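Long-range contact in translocated intimin receptor Tir (Escherichia coli, PDB 2ZQK), which serves, once delivered into the host cell, as the receptor for bacterial intimin and triggers actin pedestal formation beneath the attached bacterium: residues S6-K18 with I51-K63. Sequence-based numbering, arbitrary orientation.
Sequences SATETATRDQLTK and IEEQAKAAGEEAK
Arg13 meets Glu52 at one border of two helices whose axes run antiparallel at 148° and approach to 7.4 Å. NE of Arg13 lies 3.3 Å from OE1 of Glu52, but that oxygen stands well out of the guanidinium plane and no N-H aims at it, so the salt bridge is one of charge alone. Bends in both chains bring the groups together: Glu52 starts away from helix 7-18 and turns back at chi2 (52°). In contrast, OE2 of Glu9 meets the edge of the Arg13 guanidinium in plane, 3.5 Å from NH2 of Arg13, a salt bridge within helix 7-18. Arg13 thus probably offsets the repulsion between the carboxylates of Glu9 and Glu52, whose OE2 atoms are 4.0 Å apart.

Glu9 itself is a knob among Glu52, Ala55, Lys56 and Gly59; Glu9 CA lies 3.4 Å from Ala55 O in a bent CA-H...O contact (137° at H), and 4.6 Å from Gly59 CA. OG1 of Thr12 faces CB of Ala58 and hydrogen-bonds back to Thr8 O at 2.8 Å, from above its carbonyl plane. Where the helices diverge, Leu16 CB rests on Ile51 CG2, and CD1 of Leu16 packs against CB of Gln54. Ala55, Ala58 and Gly59 line the close-packed part and Leu16 and Ile51 the wider part of the antiparallel helix pair, 7-21 and 45-67, of the Tir intimin-binding domain.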
loop_
_atom_site.group_PDB
_atom_site.type_symbol
_atom_site.label_atom_id
_atom_site.label_comp_id
_atom_site.label_asym_id
_atom_site.label_seq_id
_atom_site.Cartn_x
_atom_site.Cartn_y
_atom_site.Cartn_z
ATOM N N SER B 6 19.455 35.028 -19.085
ATOM C CA SER B 6 18.498 35.137 -20.224
ATOM C C SER B 6 17.185 34.481 -19.798
ATOM O O SER B 6 17.185 33.383 -19.235
ATOM C CB SER B 6 19.068 34.426 -21.460
ATOM O OG SER B 6 18.403 34.809 -22.653
ATOM N N ALA B 7 16.068 35.158 -20.053
ATOM C CA ALA B 7 14.765 34.618 -19.687
ATOM C C ALA B 7 14.549 33.274 -20.363
ATOM O O ALA B 7 13.903 32.393 -19.800
ATOM C CB ALA B 7 13.662 35.582 -20.088
ATOM N N THR B 8 15.097 33.121 -21.566
ATOM C CA THR B 8 14.950 31.879 -22.314
ATOM C C THR B 8 15.613 30.723 -21.606
ATOM O O THR B 8 14.997 29.683 -21.398
ATOM C CB THR B 8 15.565 31.982 -23.710
ATOM O OG1 THR B 8 14.868 32.985 -24.454
ATOM C CG2 THR B 8 15.473 30.632 -24.442
ATOM N N GLU B 9 16.879 30.905 -21.251
ATOM C CA GLU B 9 17.610 29.862 -20.559
ATOM C C GLU B 9 16.911 29.430 -19.266
ATOM O O GLU B 9 16.583 28.250 -19.095
ATOM C CB GLU B 9 19.023 30.339 -20.249
ATOM C CG GLU B 9 19.705 29.522 -19.176
ATOM C CD GLU B 9 21.121 29.960 -18.934
ATOM O OE1 GLU B 9 21.355 31.187 -18.899
ATOM O OE2 GLU B 9 21.995 29.082 -18.768
ATOM N N THR B 10 16.683 30.382 -18.361
ATOM C CA THR B 10 16.035 30.087 -17.089
ATOM C C THR B 10 14.681 29.393 -17.270
ATOM O O THR B 10 14.430 28.365 -16.651
ATOM C CB THR B 10 15.863 31.378 -16.248
ATOM O OG1 THR B 10 17.157 31.900 -15.923
ATOM C CG2 THR B 10 15.115 31.091 -14.953
ATOM N N ALA B 11 13.817 29.943 -18.117
ATOM C CA ALA B 11 12.511 29.334 -18.347
ATOM C C ALA B 11 12.722 27.900 -18.782
ATOM O O ALA B 11 12.120 26.984 -18.220
ATOM C CB ALA B 11 11.748 30.088 -19.422
ATOM N N THR B 12 13.576 27.712 -19.788
ATOM C CA THR B 12 13.888 26.383 -20.296
ATOM C C THR B 12 14.329 25.473 -19.149
ATOM O O THR B 12 13.743 24.404 -18.933
ATOM C CB THR B 12 15.004 26.436 -21.349
ATOM O OG1 THR B 12 14.531 27.123 -22.510
ATOM C CG2 THR B 12 15.431 25.036 -21.752
ATOM N N ARG B 13 15.355 25.894 -18.412
ATOM C CA ARG B 13 15.850 25.113 -17.281
ATOM C C ARG B 13 14.724 24.648 -16.361
ATOM O O ARG B 13 14.710 23.495 -15.930
ATOM C CB ARG B 13 16.839 25.934 -16.471
ATOM C CG ARG B 13 17.150 25.352 -15.106
ATOM C CD ARG B 13 18.616 25.006 -15.016
ATOM N NE ARG B 13 19.418 26.042 -15.654
ATOM C CZ ARG B 13 19.475 27.302 -15.240
ATOM N NH1 ARG B 13 18.782 27.685 -14.175
ATOM N NH2 ARG B 13 20.202 28.186 -15.909
ATOM N N ASP B 14 13.791 25.550 -16.051
ATOM C CA ASP B 14 12.660 25.210 -15.189
ATOM C C ASP B 14 11.836 24.120 -15.830
ATOM O O ASP B 14 11.521 23.118 -15.205
ATOM C CB ASP B 14 11.738 26.413 -14.951
ATOM C CG ASP B 14 12.329 27.444 -14.001
ATOM O OD1 ASP B 14 13.066 27.061 -13.060
ATOM O OD2 ASP B 14 12.029 28.645 -14.189
ATOM N N GLN B 15 11.494 24.328 -17.091
ATOM C CA GLN B 15 10.690 23.380 -17.834
ATOM C C GLN B 15 11.322 21.996 -17.926
ATOM O O GLN B 15 10.676 20.987 -17.631
ATOM C CB GLN B 15 10.441 23.916 -19.226
ATOM C CG GLN B 15 9.586 23.028 -20.069
ATOM C CD GLN B 15 9.861 23.242 -21.532
ATOM O OE1 GLN B 15 9.746 24.365 -22.041
ATOM N NE2 GLN B 15 10.244 22.172 -22.226
ATOM N N LEU B 16 12.584 21.941 -18.337
ATOM C CA LEU B 16 13.271 20.660 -18.449
ATOM C C LEU B 16 13.424 19.986 -17.093
ATOM O O LEU B 16 13.308 18.760 -16.986
ATOM C CB LEU B 16 14.635 20.843 -19.101
ATOM C CG LEU B 16 14.558 21.172 -20.600
ATOM C CD1 LEU B 16 15.846 21.843 -21.048
ATOM C CD2 LEU B 16 14.291 19.901 -21.405
ATOM N N THR B 17 13.673 20.774 -16.052
ATOM C CA THR B 17 13.816 20.200 -14.723
ATOM C C THR B 17 12.489 19.605 -14.320
ATOM O O THR B 17 12.428 18.426 -13.937
ATOM C CB THR B 17 14.215 21.243 -13.680
ATOM O OG1 THR B 17 15.517 21.757 -13.998
ATOM C CG2 THR B 17 14.240 20.615 -12.286
ATOM N N LYS B 18 11.430 20.420 -14.419
ATOM C CA LYS B 18 10.077 19.981 -14.074
ATOM C C LYS B 18 9.727 18.697 -14.811
ATOM O O LYS B 18 9.275 17.722 -14.201
ATOM C CB LYS B 18 9.034 21.032 -14.439
ATOM C CG LYS B 18 7.586 20.580 -14.131
ATOM C CD LYS B 18 6.596 21.127 -15.136
ATOM C CE LYS B 18 6.929 20.615 -16.521
ATOM N NZ LYS B 18 6.157 21.278 -17.612
ATOM N N ILE B 51 20.681 18.851 -18.585
ATOM C CA ILE B 51 19.674 19.899 -18.709
ATOM C C ILE B 51 20.385 21.246 -18.847
ATOM O O ILE B 51 20.086 22.043 -19.749
ATOM C CB ILE B 51 18.767 19.950 -17.467
ATOM C CG1 ILE B 51 17.896 18.695 -17.410
ATOM C CG2 ILE B 51 17.920 21.207 -17.489
ATOM C CD1 ILE B 51 17.081 18.576 -16.152
ATOM N N GLU B 52 21.336 21.486 -17.950
ATOM C CA GLU B 52 22.105 22.725 -17.938
ATOM C C GLU B 52 22.557 23.164 -19.333
ATOM O O GLU B 52 22.489 24.349 -19.672
ATOM C CB GLU B 52 23.321 22.552 -17.030
ATOM C CG GLU B 52 23.923 23.850 -16.574
ATOM C CD GLU B 52 22.885 24.763 -15.968
ATOM O OE1 GLU B 52 22.128 24.298 -15.085
ATOM O OE2 GLU B 52 22.828 25.944 -16.376
ATOM N N GLU B 53 23.027 22.206 -20.132
ATOM C CA GLU B 53 23.478 22.486 -21.491
ATOM C C GLU B 53 22.314 22.909 -22.351
ATOM O O GLU B 53 22.392 23.925 -23.036
ATOM C CB GLU B 53 24.137 21.251 -22.106
ATOM C CG GLU B 53 25.407 20.860 -21.400
ATOM C CD GLU B 53 26.327 22.042 -21.263
ATOM O OE1 GLU B 53 26.882 22.487 -22.290
ATOM O OE2 GLU B 53 26.474 22.538 -20.126
ATOM N N GLN B 54 21.240 22.117 -22.321
ATOM C CA GLN B 54 20.028 22.406 -23.085
ATOM C C GLN B 54 19.561 23.826 -22.777
ATOM O O GLN B 54 19.272 24.609 -23.688
ATOM C CB GLN B 54 18.922 21.417 -22.719
ATOM C CG GLN B 54 19.035 20.060 -23.380
ATOM C CD GLN B 54 17.903 19.128 -22.981
ATOM O OE1 GLN B 54 17.904 18.552 -21.885
ATOM N NE2 GLN B 54 16.922 18.985 -23.866
ATOM N N ALA B 55 19.482 24.147 -21.487
ATOM C CA ALA B 55 19.084 25.479 -21.063
ATOM C C ALA B 55 19.965 26.531 -21.768
ATOM O O ALA B 55 19.464 27.525 -22.292
ATOM C CB ALA B 55 19.223 25.598 -19.556
ATOM N N LYS B 56 21.275 26.300 -21.794
ATOM C CA LYS B 56 22.193 27.230 -22.439
ATOM C C LYS B 56 22.023 27.308 -23.947
ATOM O O LYS B 56 22.219 28.368 -24.533
ATOM C CB LYS B 56 23.652 26.855 -22.157
ATOM C CG LYS B 56 24.085 26.898 -20.710
ATOM C CD LYS B 56 25.585 27.152 -20.633
ATOM C CE LYS B 56 26.177 26.702 -19.311
ATOM N NZ LYS B 56 26.356 25.219 -19.282
ATOM N N ALA B 57 21.693 26.188 -24.582
ATOM C CA ALA B 57 21.522 26.174 -26.034
ATOM C C ALA B 57 20.301 26.994 -26.404
ATOM O O ALA B 57 20.296 27.689 -27.421
ATOM C CB ALA B 57 21.375 24.744 -26.548
ATOM N N ALA B 58 19.268 26.902 -25.568
ATOM C CA ALA B 58 18.037 27.648 -25.776
ATOM C C ALA B 58 18.391 29.122 -25.691
ATOM O O ALA B 58 17.890 29.933 -26.470
ATOM C CB ALA B 58 17.031 27.297 -24.700
ATOM N N GLY B 59 19.262 29.452 -24.734
ATOM C CA GLY B 59 19.698 30.822 -24.544
ATOM C C GLY B 59 20.431 31.393 -25.749
ATOM O O GLY B 59 20.087 32.473 -26.247
ATOM N N GLU B 60 21.451 30.683 -26.220
ATOM C CA GLU B 60 22.205 31.144 -27.383
ATOM C C GLU B 60 21.299 31.217 -28.602
ATOM O O GLU B 60 21.376 32.150 -29.385
ATOM C CB GLU B 60 23.365 30.196 -27.671
ATOM C CG GLU B 60 24.370 30.132 -26.554
ATOM C CD GLU B 60 24.896 31.504 -26.193
ATOM O OE1 GLU B 60 25.359 32.220 -27.111
ATOM O OE2 GLU B 60 24.842 31.864 -24.994
ATOM N N GLU B 61 20.431 30.221 -28.743
ATOM C CA GLU B 61 19.509 30.145 -29.869
ATOM C C GLU B 61 18.621 31.380 -29.878
ATOM O O GLU B 61 18.166 31.834 -30.927
ATOM C CB GLU B 61 18.667 28.871 -29.754
ATOM C CG GLU B 61 18.157 28.339 -31.079
ATOM C CD GLU B 61 16.677 28.567 -31.268
ATOM O OE1 GLU B 61 15.892 28.039 -30.449
ATOM O OE2 GLU B 61 16.299 29.270 -32.232
ATOM N N ALA B 62 18.386 31.924 -28.690
ATOM C CA ALA B 62 17.573 33.114 -28.551
ATOM C C ALA B 62 18.419 34.313 -28.945
ATOM O O ALA B 62 18.005 35.126 -29.766
ATOM C CB ALA B 62 17.111 33.255 -27.125
ATOM N N LYS B 63 19.611 34.416 -28.366
ATOM C CA LYS B 63 20.495 35.533 -28.680
ATOM C C LYS B 63 20.834 35.570 -30.164
ATOM O O LYS B 63 20.776 36.623 -30.789
ATOM C CB LYS B 63 21.791 35.453 -27.868
ATOM C CG LYS B 63 22.625 36.732 -27.935
ATOM C CD LYS B 63 23.920 36.623 -27.154
ATOM C CE LYS B 63 24.878 35.650 -27.819
ATOM N NZ LYS B 63 26.168 35.577 -27.089
#